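Side-chain contacts in dephospho-CoA kinase (Legionella pneumophila subsp. pneumophila, PDB 4TTR), which probably catalyses the last step of coenzyme A biosynthesis, transferring a phosphate from ATP to the 3'-hydroxyl of dephospho-CoA: residues I126-N131 with V141-A146; S66-S71 with R85-S90. One frame throughout, in Å; residues are numbered along the deposited sequence.

Interaction 1 sits in the P-loop kinase core, its centre about 6 Å from the centre of the chain, whereas interaction 2 lies about 19 Å out, between two helices inserted after strand 42-45 and before strand 122-125. The centres of the two contacts are 23 Å apart and their nearest atoms about 7 Å apart, so they do not touch. Interaction 1 is near the nucleotide site: the side chain of Leu-128 is about 6 Å from that of Lys-29, a predicted ATP-binding residue, and about 10 Å from the 1,3-butanediol bound there. Interaction 2 is away from that site, with the side chain of Ile-88 about 6 Å from a phosphate probably from the crystallisation liquor.

Interaction 1 (I126-N131 with V141-A146); sequences IPLLFN and VLLVIA
Phe-130 and Val-141 form one of two apolar contacts that join the loop after strand 122-125 to strand 140-145 of the parallel beta-sheet in this P-loop kinase fold. The side chain of Phe-130 leaves the loop with CB pointing toward the strand. CG is tucked in with the backbone N on one side and the carbonyl carbon on the other (chi1 68°), which brings the ring back over its own segment: CD1 of Ile-126 sits 3.6 Å above the plane, over the ring centre. At the far end of the ring, CZ meets CG2 of Val-141 at 3.9 Å. The methyl approaches obliquely, and loop and strand send these side chains at each other head-on. Arg-179 adds a cation-pi interaction with the same ring and a hydrogen bond to Phe-130 O.

Strand 140-145 lies next to the P-loop strand 18-23, and Leu-143 packs on Thr-22, while the side chain of Leu-128 lies about 6 Å from that of Lys-29, a predicted ATP-binding residue. Leu-128 reaches over from a short turn, where a weak hydrogen bond of 3.2 Å runs from Phe-130 N to Pro-127 O. It extends away from its backbone N (chi1 174°), bringing CD1 to the strand. The two side chains run at a slant and meet through one methyl each, Leu-128 CD1 to Leu-143 CD1, at 3.9 Å.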
ATOM      1  N   ILE A 126       1.294   1.834  -2.636  1.00 16.41           N
ATOM      2  CA  ILE A 126       2.372   2.152  -1.708  1.00 21.67           C
ATOM      3  C   ILE A 126       1.823   2.205  -0.277  1.00 27.24           C
ATOM      4  O   ILE A 126       0.606   2.225  -0.088  1.00 22.00           O
ATOM      5  CB  ILE A 126       3.040   3.492  -2.095  1.00 23.32           C
ATOM      6  CG1 ILE A 126       2.012   4.625  -2.087  1.00 22.95           C
ATOM      7  CG2 ILE A 126       3.686   3.362  -3.462  1.00 23.77           C
ATOM      8  CD1 ILE A 126       2.548   5.966  -2.555  1.00 25.51           C
ATOM      9  N   PRO A 127       2.709   2.207   0.738  1.00 46.93           N
ATOM     10  CA  PRO A 127       2.192   2.211   2.114  1.00 30.73           C
ATOM     11  C   PRO A 127       1.570   3.543   2.534  1.00 27.56           C
ATOM     12  O   PRO A 127       1.878   4.584   1.953  1.00 24.28           O
ATOM     13  CB  PRO A 127       3.435   1.907   2.961  1.00 30.13           C
ATOM     14  CG  PRO A 127       4.576   2.345   2.131  1.00 39.11           C
ATOM     15  CD  PRO A 127       4.178   2.074   0.708  1.00 48.03           C
ATOM     16  N   LEU A 128       0.707   3.491   3.546  1.00 30.30           N
ATOM     17  CA  LEU A 128      -0.009   4.667   4.039  1.00 30.14           C
ATOM     18  C   LEU A 128       0.933   5.820   4.390  1.00 29.24           C
ATOM     19  O   LEU A 128       0.720   6.960   3.969  1.00 27.10           O
ATOM     20  CB  LEU A 128      -0.844   4.282   5.263  1.00 34.12           C
ATOM     21  CG  LEU A 128      -1.569   5.401   6.016  1.00 37.12           C
ATOM     22  CD1 LEU A 128      -2.624   6.058   5.138  1.00 30.64           C
ATOM     23  CD2 LEU A 128      -2.190   4.848   7.290  1.00 32.20           C
ATOM     24  N   LEU A 129       1.970   5.509   5.162  1.00 29.91           N
ATOM     25  CA  LEU A 129       2.948   6.501   5.599  1.00 33.86           C
ATOM     26  C   LEU A 129       4.204   6.453   4.735  1.00 32.39           C
ATOM     27  O   LEU A 129       5.320   6.386   5.250  1.00 32.66           O
ATOM     28  CB  LEU A 129       3.322   6.269   7.064  1.00 41.89           C
ATOM     29  CG  LEU A 129       2.170   6.295   8.065  1.00 39.42           C
ATOM     30  CD1 LEU A 129       2.649   5.752   9.398  1.00 40.18           C
ATOM     31  CD2 LEU A 129       1.621   7.704   8.222  1.00 36.00           C
ATOM     32  N   PHE A 130       4.016   6.490   3.421  1.00 31.19           N
ATOM     33  CA  PHE A 130       5.135   6.393   2.497  1.00 31.54           C
ATOM     34  C   PHE A 130       6.035   7.622   2.597  1.00 34.89           C
ATOM     35  O   PHE A 130       5.562   8.745   2.785  1.00 31.08           O
ATOM     36  CB  PHE A 130       4.636   6.218   1.059  1.00 31.97           C
ATOM     37  CG  PHE A 130       3.944   7.430   0.497  1.00 30.44           C
ATOM     38  CD1 PHE A 130       2.605   7.665   0.756  1.00 30.09           C
ATOM     39  CD2 PHE A 130       4.633   8.327  -0.304  1.00 33.86           C
ATOM     40  CE1 PHE A 130       1.969   8.775   0.236  1.00 26.85           C
ATOM     41  CE2 PHE A 130       4.000   9.438  -0.828  1.00 30.81           C
ATOM     42  CZ  PHE A 130       2.669   9.663  -0.558  1.00 27.55           C
ATOM     43  N   ASN A 131       7.339   7.393   2.485  1.00 33.89           N
ATOM     44  CA  ASN A 131       8.305   8.480   2.449  1.00 38.13           C
ATOM     45  C   ASN A 131       8.216   9.189   1.107  1.00 37.72           C
ATOM     46  O   ASN A 131       8.454   8.584   0.059  1.00 36.02           O
ATOM     47  CB  ASN A 131       9.725   7.949   2.684  1.00 42.28           C
ATOM     48  CG  ASN A 131      10.745   9.059   2.879  1.00 38.40           C
ATOM     49  OD1 ASN A 131      10.512  10.210   2.514  1.00 45.38           O
ATOM     50  ND2 ASN A 131      11.886   8.712   3.460  1.00 48.53           N
ATOM     51  N   VAL A 141      -1.695  11.523  -5.507  1.00 14.61           N
ATOM     52  CA  VAL A 141      -1.847  10.525  -4.460  1.00 12.51           C
ATOM     53  C   VAL A 141      -3.336  10.290  -4.221  1.00 12.05           C
ATOM     54  O   VAL A 141      -4.116  11.236  -4.082  1.00 12.17           O
ATOM     55  CB  VAL A 141      -1.153  10.955  -3.150  1.00 16.99           C
ATOM     56  CG1 VAL A 141      -1.422   9.947  -2.035  1.00 17.18           C
ATOM     57  CG2 VAL A 141       0.348  11.105  -3.373  1.00 18.47           C
ATOM     58  N   LEU A 142      -3.714   9.018  -4.206  1.00 10.79           N
ATOM     59  CA  LEU A 142      -5.071   8.594  -3.900  1.00  9.97           C
ATOM     60  C   LEU A 142      -5.063   7.861  -2.565  1.00  8.13           C
ATOM     61  O   LEU A 142      -4.326   6.894  -2.381  1.00 13.96           O
ATOM     62  CB  LEU A 142      -5.624   7.694  -5.010  1.00  7.77           C
ATOM     63  CG  LEU A 142      -6.950   6.972  -4.758  1.00  6.48           C
ATOM     64  CD1 LEU A 142      -8.080   7.963  -4.514  1.00  9.56           C
ATOM     65  CD2 LEU A 142      -7.275   6.075  -5.936  1.00 12.11           C
ATOM     66  N   LEU A 143      -5.873   8.346  -1.635  1.00 11.92           N
ATOM     67  CA  LEU A 143      -6.000   7.735  -0.320  1.00 12.06           C
ATOM     68  C   LEU A 143      -7.389   7.133  -0.156  1.00 10.85           C
ATOM     69  O   LEU A 143      -8.392   7.840  -0.229  1.00 11.33           O
ATOM     70  CB  LEU A 143      -5.725   8.769   0.770  1.00 12.40           C
ATOM     71  CG  LEU A 143      -6.103   8.400   2.205  1.00 13.48           C
ATOM     72  CD1 LEU A 143      -5.439   7.101   2.638  1.00 13.69           C
ATOM     73  CD2 LEU A 143      -5.723   9.541   3.132  1.00 15.60           C
ATOM     74  N   VAL A 144      -7.440   5.822   0.047  1.00 10.35           N
ATOM     75  CA  VAL A 144      -8.704   5.125   0.263  1.00 11.90           C
ATOM     76  C   VAL A 144      -8.950   4.965   1.753  1.00 15.06           C
ATOM     77  O   VAL A 144      -8.090   4.470   2.474  1.00 15.30           O
ATOM     78  CB  VAL A 144      -8.710   3.741  -0.406  1.00 13.08           C
ATOM     79  CG1 VAL A 144     -10.078   3.080  -0.260  1.00 16.48           C
ATOM     80  CG2 VAL A 144      -8.329   3.863  -1.872  1.00 12.32           C
ATOM     81  N   ILE A 145     -10.123   5.391   2.213  1.00 15.61           N
ATOM     82  CA  ILE A 145     -10.474   5.246   3.617  1.00 16.55           C
ATOM     83  C   ILE A 145     -11.852   4.622   3.774  1.00 18.01           C
ATOM     84  O   ILE A 145     -12.704   4.738   2.895  1.00 19.82           O
ATOM     85  CB  ILE A 145     -10.441   6.602   4.361  1.00 18.68           C
ATOM     86  CG1 ILE A 145     -11.455   7.589   3.776  1.00 19.41           C
ATOM     87  CG2 ILE A 145      -9.049   7.202   4.301  1.00 17.88           C
ATOM     88  CD1 ILE A 145     -11.984   8.557   4.794  1.00 23.94           C
ATOM     89  N   ALA A 146     -12.052   3.956   4.902  1.00 18.03           N
ATOM     90  CA  ALA A 146     -13.340   3.370   5.233  1.00 21.52           C
ATOM     91  C   ALA A 146     -13.745   3.845   6.618  1.00 22.53           C
ATOM     92  O   ALA A 146     -12.892   3.988   7.497  1.00 25.39           O
ATOM     93  CB  ALA A 146     -13.269   1.858   5.181  1.00 23.44           C
TER

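Interaction 2 (S66-S71 with R85-S90); sequences SHFGSS and RDIIFS
Two helices of the insert between strands 42-45 and 122-125, consistent with the helical substrate-binding domain of dephospho-CoA kinases, meet here where Phe-68, near the end of helix 59-68, packs on Ile-87 and Ile-88 of helix 81-90. CG of Phe-68 is anti to its carbonyl carbon (chi1 -69°), which carries the ring across to the second helix. Ring atom CE1 lies 3.7 Å from CG2 of Ile-87, the branch methyl, and ring and isoleucine run alongside each other in antiparallel sense. Neighbouring CZ is 4.2 Å from CD1 of Ile-88, a looser touch made by the tip of that chain. Both methyls reach the ring obliquely. With no hydrogen bond between the segments, the contact rests on apolar packing at the protein surface.

From its own helix, His-67 supports the ring in T-shaped (edge-to-face) packing: its CD2 stands 3.7 Å above the plane, over the centre of Phe-68, with the imidazole edge turned to that face. His-67 is itself placed by a ring stack on Trp-97 and a hydrogen bond from NE2 to Glu-94, both on helix 92-115, against which Ile-88 also packs. Gly-69, the first residue to leave helical angles, has a positive phi. Near the end of helix 81-90, Asp-86 O accepts both Ser-90 N and Ser-90 OG, the hydroxyl at 2.8 Å, with a C=O...OG angle of 145°.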
ATOM      1  N   SER A  66      19.070 -11.275  10.145  1.00 14.02           N
ATOM      2  CA  SER A  66      20.220 -10.919  10.963  0.66 18.43           C
ATOM      3  C   SER A  66      19.862  -9.763  11.892  1.00 19.37           C
ATOM      4  O   SER A  66      20.310  -9.709  13.038  1.00 20.49           O
ATOM      5  CB  SER A  66      21.418 -10.547  10.086  0.66 20.06           C
ATOM      6  OG  SER A  66      21.490  -9.148   9.881  0.66 33.37           O
ATOM      7  N   HIS A  67      19.040  -8.845  11.396  1.00 17.16           N
ATOM      8  CA  HIS A  67      18.649  -7.664  12.161  1.00 18.69           C
ATOM      9  C   HIS A  67      17.667  -7.991  13.283  1.00 15.06           C
ATOM     10  O   HIS A  67      17.882  -7.618  14.436  1.00 15.58           O
ATOM     11  CB  HIS A  67      18.033  -6.621  11.229  1.00 17.48           C
ATOM     12  CG  HIS A  67      17.703  -5.326  11.902  1.00 16.39           C
ATOM     13  ND1 HIS A  67      18.661  -4.387  12.215  1.00 18.37           N
ATOM     14  CD2 HIS A  67      16.521  -4.814  12.318  1.00 16.96           C
ATOM     15  CE1 HIS A  67      18.083  -3.350  12.794  1.00 20.10           C
ATOM     16  NE2 HIS A  67      16.786  -3.584  12.872  1.00 17.76           N
ATOM     17  N   PHE A  68      16.586  -8.684  12.942  1.00 15.51           N
ATOM     18  CA  PHE A  68      15.537  -8.974  13.908  1.00 17.53           C
ATOM     19  C   PHE A  68      15.801 -10.263  14.677  1.00 19.22           C
ATOM     20  O   PHE A  68      15.253 -10.464  15.759  1.00 13.81           O
ATOM     21  CB  PHE A  68      14.180  -9.058  13.209  1.00 15.65           C
ATOM     22  CG  PHE A  68      13.681  -7.737  12.695  1.00 18.36           C
ATOM     23  CD1 PHE A  68      13.341  -6.719  13.573  1.00 16.09           C
ATOM     24  CD2 PHE A  68      13.537  -7.517  11.335  1.00 19.01           C
ATOM     25  CE1 PHE A  68      12.874  -5.501  13.100  1.00 19.86           C
ATOM     26  CE2 PHE A  68      13.071  -6.303  10.856  1.00 17.80           C
ATOM     27  CZ  PHE A  68      12.740  -5.294  11.738  1.00 16.89           C
ATOM     28  N   GLY A  69      16.632 -11.135  14.116  1.00 15.15           N
ATOM     29  CA  GLY A  69      17.007 -12.364  14.793  1.00 17.25           C
ATOM     30  C   GLY A  69      16.130 -13.538  14.404  1.00 16.47           C
ATOM     31  O   GLY A  69      15.267 -13.423  13.540  1.00 17.56           O
ATOM     32  N   SER A  70      16.345 -14.663  15.072  1.00 15.57           N
ATOM     33  CA  SER A  70      15.713 -15.925  14.711  1.00 16.55           C
ATOM     34  C   SER A  70      14.194 -15.936  14.876  1.00 18.02           C
ATOM     35  O   SER A  70      13.521 -16.796  14.310  1.00 17.55           O
ATOM     36  CB  SER A  70      16.319 -17.052  15.550  1.00 19.05           C
ATOM     37  OG  SER A  70      16.270 -16.737  16.932  1.00 19.23           O
ATOM     38  N   SER A  71      13.652 -14.991  15.643  1.00 18.32           N
ATOM     39  CA  SER A  71      12.217 -14.979  15.925  1.00 16.10           C
ATOM     40  C   SER A  71      11.371 -14.733  14.667  1.00 16.41           C
ATOM     41  O   SER A  71      10.212 -15.148  14.610  1.00 15.88           O
ATOM     42  CB  SER A  71      11.883 -13.919  16.988  1.00 17.78           C
ATOM     43  OG  SER A  71      11.914 -12.605  16.453  1.00 16.37           O
ATOM     44  N   ARG A  85       5.234  -7.498  10.563  1.00 19.50           N
ATOM     45  CA  ARG A  85       4.242  -6.423  10.523  1.00 26.34           C
ATOM     46  C   ARG A  85       3.931  -5.896  11.922  1.00 20.05           C
ATOM     47  O   ARG A  85       3.833  -4.686  12.125  1.00 20.97           O
ATOM     48  CB  ARG A  85       2.950  -6.896   9.852  1.00 27.74           C
ATOM     49  CG  ARG A  85       2.952  -6.717   8.345  1.00 41.87           C
ATOM     50  CD  ARG A  85       1.623  -7.116   7.714  1.00 40.51           C
ATOM     51  NE  ARG A  85       1.683  -8.445   7.102  1.00 49.38           N
ATOM     52  CZ  ARG A  85       0.913  -9.483   7.431  1.00 43.69           C
ATOM     53  NH1 ARG A  85      -0.015  -9.383   8.379  1.00 39.92           N
ATOM     54  NH2 ARG A  85       1.072 -10.637   6.797  1.00 42.30           N
ATOM     55  N   ASP A  86       3.783  -6.804  12.880  1.00 21.80           N
ATOM     56  CA  ASP A  86       3.551  -6.418  14.270  1.00 19.38           C
ATOM     57  C   ASP A  86       4.695  -5.557  14.791  1.00 20.31           C
ATOM     58  O   ASP A  86       4.468  -4.578  15.499  1.00 18.50           O
ATOM     59  CB  ASP A  86       3.388  -7.653  15.164  1.00 21.83           C
ATOM     60  CG  ASP A  86       2.141  -8.456  14.836  1.00 25.07           C
ATOM     61  OD1 ASP A  86       1.260  -7.932  14.124  1.00 26.76           O
ATOM     62  OD2 ASP A  86       2.039  -9.613  15.297  1.00 31.54           O
ATOM     63  N   ILE A  87       5.924  -5.924  14.439  1.00 19.15           N
ATOM     64  CA  ILE A  87       7.096  -5.181  14.885  1.00 17.67           C
ATOM     65  C   ILE A  87       7.134  -3.806  14.229  1.00 18.64           C
ATOM     66  O   ILE A  87       7.335  -2.793  14.900  1.00 19.55           O
ATOM     67  CB  ILE A  87       8.408  -5.951  14.575  1.00 19.17           C
ATOM     68  CG1 ILE A  87       8.492  -7.212  15.439  1.00 15.05           C
ATOM     69  CG2 ILE A  87       9.633  -5.065  14.823  1.00 19.29           C
ATOM     70  CD1 ILE A  87       9.664  -8.132  15.112  1.00 18.00           C
ATOM     71  N   ILE A  88       6.940  -3.779  12.917  1.00 17.65           N
ATOM     72  CA  ILE A  88       6.979  -2.538  12.152  1.00 22.01           C
ATOM     73  C   ILE A  88       5.912  -1.557  12.641  1.00 19.99           C
ATOM     74  O   ILE A  88       6.166  -0.360  12.765  1.00 16.98           O
ATOM     75  CB  ILE A  88       6.779  -2.817  10.632  1.00 19.16           C
ATOM     76  CG1 ILE A  88       7.938  -3.646  10.060  1.00 32.60           C
ATOM     77  CG2 ILE A  88       6.650  -1.533   9.836  1.00 39.19           C
ATOM     78  CD1 ILE A  88       9.328  -3.193  10.458  1.00 23.83           C
ATOM     79  N   PHE A  89       4.720  -2.067  12.923  1.00 17.67           N
ATOM     80  CA  PHE A  89       3.605  -1.214  13.317  1.00 25.03           C
ATOM     81  C   PHE A  89       3.823  -0.564  14.682  1.00 23.67           C
ATOM     82  O   PHE A  89       3.423   0.575  14.900  1.00 22.41           O
ATOM     83  CB  PHE A  89       2.306  -2.021  13.329  1.00 30.74           C
ATOM     84  CG  PHE A  89       1.128  -1.265  13.873  1.00 42.69           C
ATOM     85  CD1 PHE A  89       0.721  -1.439  15.186  1.00 35.93           C
ATOM     86  CD2 PHE A  89       0.433  -0.375  13.072  1.00 43.52           C
ATOM     87  CE1 PHE A  89      -0.361  -0.742  15.687  1.00 36.92           C
ATOM     88  CE2 PHE A  89      -0.649   0.325  13.568  1.00 37.92           C
ATOM     89  CZ  PHE A  89      -1.047   0.140  14.878  1.00 49.26           C
ATOM     90  N   SER A  90       4.464  -1.292  15.592  1.00 21.03           N
ATOM     91  CA  SER A  90       4.609  -0.839  16.973  1.00 19.52           C
ATOM     92  C   SER A  90       5.940  -0.132  17.230  1.00 20.42           C
ATOM     93  O   SER A  90       6.077   0.589  18.217  1.00 20.14           O
ATOM     94  CB  SER A  90       4.460  -2.026  17.927  1.00 17.40           C
ATOM     95  OG  SER A  90       5.411  -3.038  17.645  1.00 20.36           O
TER